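Local coordinates for protein BauA (Acinetobacter baumannii, PDB 6HCP) that probably takes up a ferric siderophore, ferric preacinetobactin, across the outer membrane as a TonB-dependent beta-barrel receptor, at residues Asp492-Phe505 and Ser538-Phe552. Sequence-based numbering, arbitrary orientation.
With EDO (1,2-ethanediol), chain Y.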
loop_
_atom_site.group_PDB
_atom_site.type_symbol
_atom_site.label_atom_id
_atom_site.label_comp_id
_atom_site.label_asym_id
_atom_site.label_seq_id
_atom_site.Cartn_x
_atom_site.Cartn_y
_atom_site.Cartn_z
ATOM N N ASP A 492 12.290 13.706 46.771
ATOM C CA ASP A 492 13.688 13.429 46.449
ATOM C C ASP A 492 14.554 13.653 47.700
ATOM O O ASP A 492 14.153 14.369 48.654
ATOM C CB ASP A 492 14.162 14.354 45.334
ATOM C CG ASP A 492 13.522 14.076 43.981
ATOM O OD1 ASP A 492 13.157 12.922 43.744
ATOM O OD2 ASP A 492 13.572 14.977 43.131
ATOM N N GLN A 493 15.793 13.149 47.632
ATOM C CA GLN A 493 16.775 13.305 48.720
ATOM C C GLN A 493 17.951 14.155 48.230
ATOM O O GLN A 493 18.471 13.941 47.139
ATOM C CB GLN A 493 17.269 11.950 49.217
ATOM C CG GLN A 493 18.304 12.064 50.337
ATOM C CD GLN A 493 18.515 10.748 51.039
ATOM O OE1 GLN A 493 18.586 9.703 50.404
ATOM N NE2 GLN A 493 18.573 10.772 52.363
ATOM N N ALA A 494 18.303 15.172 49.022
ATOM C CA ALA A 494 19.399 16.068 48.710
ATOM C C ALA A 494 20.703 15.269 48.722
ATOM O O ALA A 494 20.925 14.445 49.609
ATOM C CB ALA A 494 19.422 17.210 49.687
ATOM N N PRO A 495 21.578 15.449 47.715
ATOM C CA PRO A 495 22.868 14.749 47.697
ATOM C C PRO A 495 23.846 15.242 48.784
ATOM O O PRO A 495 23.655 16.331 49.347
ATOM C CB PRO A 495 23.378 15.048 46.274
ATOM C CG PRO A 495 22.800 16.412 45.956
ATOM C CD PRO A 495 21.428 16.412 46.609
ATOM N N ALA A 496 24.955 14.512 48.957
ATOM C CA ALA A 496 26.000 14.812 49.954
ATOM C C ALA A 496 26.708 16.146 49.661
ATOM O O ALA A 496 27.315 16.731 50.566
ATOM C CB ALA A 496 26.986 13.668 50.012
ATOM N N THR A 497 26.553 16.665 48.433
ATOM C CA THR A 497 27.205 17.898 47.986
ATOM C C THR A 497 26.394 19.152 48.347
ATOM O O THR A 497 26.879 20.273 48.176
ATOM C CB THR A 497 27.425 17.870 46.471
ATOM O OG1 THR A 497 26.153 17.599 45.891
ATOM C CG2 THR A 497 28.421 16.815 46.035
ATOM N N ALA A 498 25.172 18.976 48.866
ATOM C CA ALA A 498 24.272 20.113 49.119
ATOM C C ALA A 498 24.568 20.747 50.488
ATOM O O ALA A 498 25.203 20.133 51.316
ATOM C CB ALA A 498 22.841 19.636 49.034
ATOM N N SER A 499 24.058 21.960 50.712
ATOM C CA SER A 499 24.092 22.607 52.031
ATOM C C SER A 499 23.231 21.824 53.028
ATOM O O SER A 499 23.393 21.964 54.241
ATOM C CB SER A 499 23.635 24.026 51.934
ATOM O OG SER A 499 22.254 24.107 51.606
ATOM N N ASN A 500 22.230 21.103 52.501
ATOM C CA ASN A 500 21.254 20.372 53.308
ATOM C C ASN A 500 21.383 18.893 52.980
ATOM O O ASN A 500 20.406 18.250 52.567
ATOM C CB ASN A 500 19.823 20.869 53.070
ATOM C CG ASN A 500 19.416 20.906 51.608
ATOM O OD1 ASN A 500 20.245 21.127 50.719
ATOM N ND2 ASN A 500 18.114 20.842 51.354
ATOM N N PRO A 501 22.598 18.311 53.096
ATOM C CA PRO A 501 22.843 16.961 52.595
ATOM C C PRO A 501 21.939 15.923 53.267
ATOM O O PRO A 501 21.754 15.953 54.470
ATOM C CB PRO A 501 24.322 16.702 52.965
ATOM C CG PRO A 501 24.548 17.556 54.186
ATOM C CD PRO A 501 23.706 18.793 53.945
ATOM N N GLY A 502 21.347 15.043 52.464
ATOM C CA GLY A 502 20.593 13.915 52.953
ATOM C C GLY A 502 19.166 14.282 53.362
ATOM O O GLY A 502 18.415 13.411 53.732
ATOM N N GLU A 503 18.773 15.550 53.234
ATOM C CA GLU A 503 17.386 15.938 53.529
ATOM C C GLU A 503 16.456 15.199 52.558
ATOM O O GLU A 503 16.685 15.217 51.340
ATOM C CB GLU A 503 17.174 17.444 53.417
ATOM C CG GLU A 503 15.732 17.849 53.692
ATOM C CD GLU A 503 15.435 19.335 53.707
ATOM O OE1 GLU A 503 16.356 20.148 53.460
ATOM O OE2 GLU A 503 14.288 19.677 54.038
ATOM N N ILE A 504 15.437 14.535 53.106
ATOM C CA ILE A 504 14.385 13.886 52.296
ATOM C C ILE A 504 13.129 14.755 52.325
ATOM O O ILE A 504 12.543 14.950 53.382
ATOM C CB ILE A 504 14.083 12.474 52.810
ATOM C CG1 ILE A 504 15.349 11.617 52.886
ATOM C CG2 ILE A 504 12.987 11.811 51.969
ATOM C CD1 ILE A 504 15.182 10.336 53.685
ATOM N N PHE A 505 12.717 15.258 51.161
ATOM C CA PHE A 505 11.512 16.043 51.065
ATOM C C PHE A 505 10.293 15.157 51.308
ATOM O O PHE A 505 10.338 13.941 51.127
ATOM C CB PHE A 505 11.383 16.759 49.722
ATOM C CG PHE A 505 12.358 17.887 49.506
ATOM C CD1 PHE A 505 12.834 18.633 50.571
ATOM C CD2 PHE A 505 12.869 18.147 48.243
ATOM C CE1 PHE A 505 13.791 19.617 50.374
ATOM C CE2 PHE A 505 13.757 19.188 48.038
ATOM C CZ PHE A 505 14.213 19.929 49.103
ATOM N N SER A 538 12.430 19.119 42.027
ATOM C CA SER A 538 13.490 19.455 42.978
ATOM C C SER A 538 14.832 19.495 42.239
ATOM O O SER A 538 15.025 18.744 41.313
ATOM C CB SER A 538 13.501 18.462 44.102
ATOM O OG SER A 538 12.308 18.540 44.880
ATOM N N TYR A 539 15.748 20.360 42.683
ATOM C CA TYR A 539 17.084 20.426 42.099
ATOM C C TYR A 539 18.047 21.160 43.045
ATOM O O TYR A 539 17.632 21.862 43.956
ATOM C CB TYR A 539 17.008 21.114 40.734
ATOM C CG TYR A 539 16.386 22.481 40.769
ATOM C CD1 TYR A 539 17.148 23.578 41.121
ATOM C CD2 TYR A 539 15.073 22.709 40.397
ATOM C CE1 TYR A 539 16.599 24.838 41.245
ATOM C CE2 TYR A 539 14.516 23.977 40.470
ATOM C CZ TYR A 539 15.276 25.043 40.912
ATOM O OH TYR A 539 14.780 26.313 41.027
ATOM N N LEU A 540 19.339 21.053 42.735
ATOM C CA LEU A 540 20.419 21.753 43.423
ATOM C C LEU A 540 20.549 23.167 42.858
ATOM O O LEU A 540 20.746 23.322 41.667
ATOM C CB LEU A 540 21.680 20.919 43.194
ATOM C CG LEU A 540 22.849 21.158 44.142
ATOM C CD1 LEU A 540 22.404 21.093 45.601
ATOM C CD2 LEU A 540 23.959 20.143 43.877
ATOM N N ASP A 541 20.269 24.184 43.688
ATOM C CA ASP A 541 20.248 25.590 43.303
ATOM C C ASP A 541 21.570 26.282 43.677
ATOM O O ASP A 541 21.787 26.643 44.834
ATOM C CB ASP A 541 19.049 26.294 43.946
ATOM C CG ASP A 541 18.872 27.741 43.512
ATOM O OD1 ASP A 541 19.714 28.222 42.723
ATOM O OD2 ASP A 541 17.951 28.405 44.034
ATOM N N PRO A 542 22.433 26.642 42.696
ATOM C CA PRO A 542 23.721 27.265 43.015
ATOM C C PRO A 542 23.615 28.747 43.414
ATOM O O PRO A 542 24.568 29.304 43.959
ATOM C CB PRO A 542 24.542 27.078 41.728
ATOM C CG PRO A 542 23.506 26.970 40.637
ATOM C CD PRO A 542 22.328 26.263 41.278
ATOM N N SER A 543 22.433 29.342 43.234
ATOM C CA SER A 543 22.192 30.732 43.600
ATOM C C SER A 543 21.846 30.864 45.094
ATOM O O SER A 543 21.813 31.967 45.630
ATOM C CB SER A 543 21.110 31.333 42.742
ATOM O OG SER A 543 19.822 30.944 43.197
ATOM N N LYS A 544 21.493 29.749 45.742
ATOM C CA LYS A 544 20.997 29.794 47.115
ATOM C C LYS A 544 22.018 29.115 48.030
ATOM O O LYS A 544 22.084 27.886 48.092
ATOM C CB LYS A 544 19.617 29.141 47.234
ATOM C CG LYS A 544 19.017 29.240 48.632
ATOM C CD LYS A 544 17.527 29.009 48.704
ATOM C CE LYS A 544 17.035 28.983 50.135
ATOM N NZ LYS A 544 15.621 28.552 50.210
ATOM N N LEU A 545 22.944 29.937 48.541
ATOM C CA LEU A 545 24.105 29.464 49.281
ATOM C C LEU A 545 23.746 29.461 50.769
ATOM O O LEU A 545 23.279 30.471 51.300
ATOM C CB LEU A 545 25.301 30.389 49.035
ATOM C CG LEU A 545 25.834 30.456 47.605
ATOM C CD1 LEU A 545 27.080 31.325 47.575
ATOM C CD2 LEU A 545 26.138 29.071 47.053
ATOM N N VAL A 546 24.028 28.322 51.399
ATOM C CA VAL A 546 23.970 28.128 52.811
ATOM C C VAL A 546 25.270 27.431 53.214
ATOM O O VAL A 546 25.672 26.452 52.565
ATOM C CB VAL A 546 22.726 27.303 53.195
ATOM C CG1 VAL A 546 22.734 26.931 54.669
ATOM C CG2 VAL A 546 21.447 28.047 52.816
ATOM N N ASN A 547 26.011 28.064 54.138
ATOM C CA ASN A 547 27.376 27.645 54.455
ATOM C C ASN A 547 28.197 27.569 53.163
ATOM O O ASN A 547 28.955 26.645 53.000
ATOM C CB ASN A 547 27.409 26.273 55.130
ATOM C CG ASN A 547 26.967 26.338 56.572
ATOM O OD1 ASN A 547 27.305 27.286 57.280
ATOM N ND2 ASN A 547 26.352 25.271 57.053
ATOM N N ASN A 548 27.982 28.539 52.275
ATOM C CA ASN A 548 28.750 28.699 51.045
ATOM C C ASN A 548 28.573 27.474 50.143
ATOM O O ASN A 548 29.429 27.230 49.276
ATOM C CB ASN A 548 30.246 28.897 51.332
ATOM C CG ASN A 548 30.937 29.670 50.230
ATOM O OD1 ASN A 548 30.371 30.613 49.676
ATOM N ND2 ASN A 548 32.101 29.197 49.824
ATOM N N LEU A 549 27.463 26.736 50.322
ATOM C CA LEU A 549 27.176 25.550 49.498
ATOM C C LEU A 549 25.837 25.731 48.787
ATOM O O LEU A 549 24.898 26.311 49.341
ATOM C CB LEU A 549 27.148 24.302 50.376
ATOM C CG LEU A 549 28.488 23.787 50.895
ATOM C CD1 LEU A 549 28.254 22.791 52.017
ATOM C CD2 LEU A 549 29.306 23.157 49.783
ATOM N N PRO A 550 25.672 25.128 47.585
ATOM C CA PRO A 550 24.375 25.129 46.903
ATOM C C PRO A 550 23.336 24.356 47.740
ATOM O O PRO A 550 23.690 23.401 48.419
ATOM C CB PRO A 550 24.676 24.370 45.590
ATOM C CG PRO A 550 25.746 23.360 46.015
ATOM C CD PRO A 550 26.594 24.124 47.018
ATOM N N THR A 551 22.074 24.787 47.667
ATOM C CA THR A 551 20.997 24.213 48.452
ATOM C C THR A 551 20.024 23.449 47.535
ATOM O O THR A 551 19.634 23.945 46.488
ATOM C CB THR A 551 20.282 25.314 49.240
ATOM O OG1 THR A 551 21.282 26.040 49.970
ATOM C CG2 THR A 551 19.208 24.774 50.164
ATOM N N PHE A 552 19.669 22.233 47.943
ATOM C CA PHE A 552 18.669 21.401 47.262
ATOM C C PHE A 552 17.262 21.898 47.614
ATOM O O PHE A 552 16.922 22.037 48.803
ATOM C CB PHE A 552 18.877 19.942 47.640
ATOM C CG PHE A 552 18.168 18.940 46.761
ATOM C CD1 PHE A 552 18.590 18.724 45.457
ATOM C CD2 PHE A 552 17.082 18.214 47.235
ATOM C CE1 PHE A 552 17.949 17.801 44.652
ATOM C CE2 PHE A 552 16.442 17.281 46.429
ATOM C CZ PHE A 552 16.882 17.070 45.139
HETATM C C1 EDO Y . 15.888 13.674 58.151
HETATM O O1 EDO Y . 14.661 13.247 58.725
HETATM C C2 EDO Y . 15.783 13.305 56.692
HETATM O O2 EDO Y . 15.179 14.442 55.976
HETATM O O HOH W 1 11.213 16.203 45.755
HETATM O O HOH W 2 12.297 16.402 41.158
HETATM O O HOH W 3 25.672 23.151 55.133
#
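A loop packs against the end of a neighbouring strand hairpin in a TonB-dependent receptor barrel, Asn500 of the loop gripping the backbone of Phe552 in strand 549-569 as a further strand would. Its amide uses both ends: Phe552 N donates to Asn500 OD1 at 3.0 Å, and Asn500 ND2 donates to a lone pair of Phe552 O at 3.1 Å. The second N-H of ND2 goes to Glu503 OE1 (2.8 Å, nearly straight at 174°); together the three bonds fix the rotation of the amide. Alongside, Ser499 N binds Pro550 O at 2.7 Å, and the Ser499 and Thr551 hydroxyls lie within hydrogen-bonding distance. The Phe552 ring, its CG anti to the backbone N (chi1 -165°), is directed toward the 492-505 loop. Ala494 CA sits over one face, 3.9 Å from the ring centroid, with Pro495 CD over the same face and Asp492 CB at the edge. Phe505 runs nearly parallel to this ring (14°) but slid aside, with little overlap. Two waters bridge Asp492 and Ser538. The contact thus joins the connection between strands 478-489 and 508-520 to the end of the hairpin formed by strands 524-541 and 549-569, with the short strand 545-546 between them; Phe505 and Ser538 also touch Ser554 farther along strand 549-569.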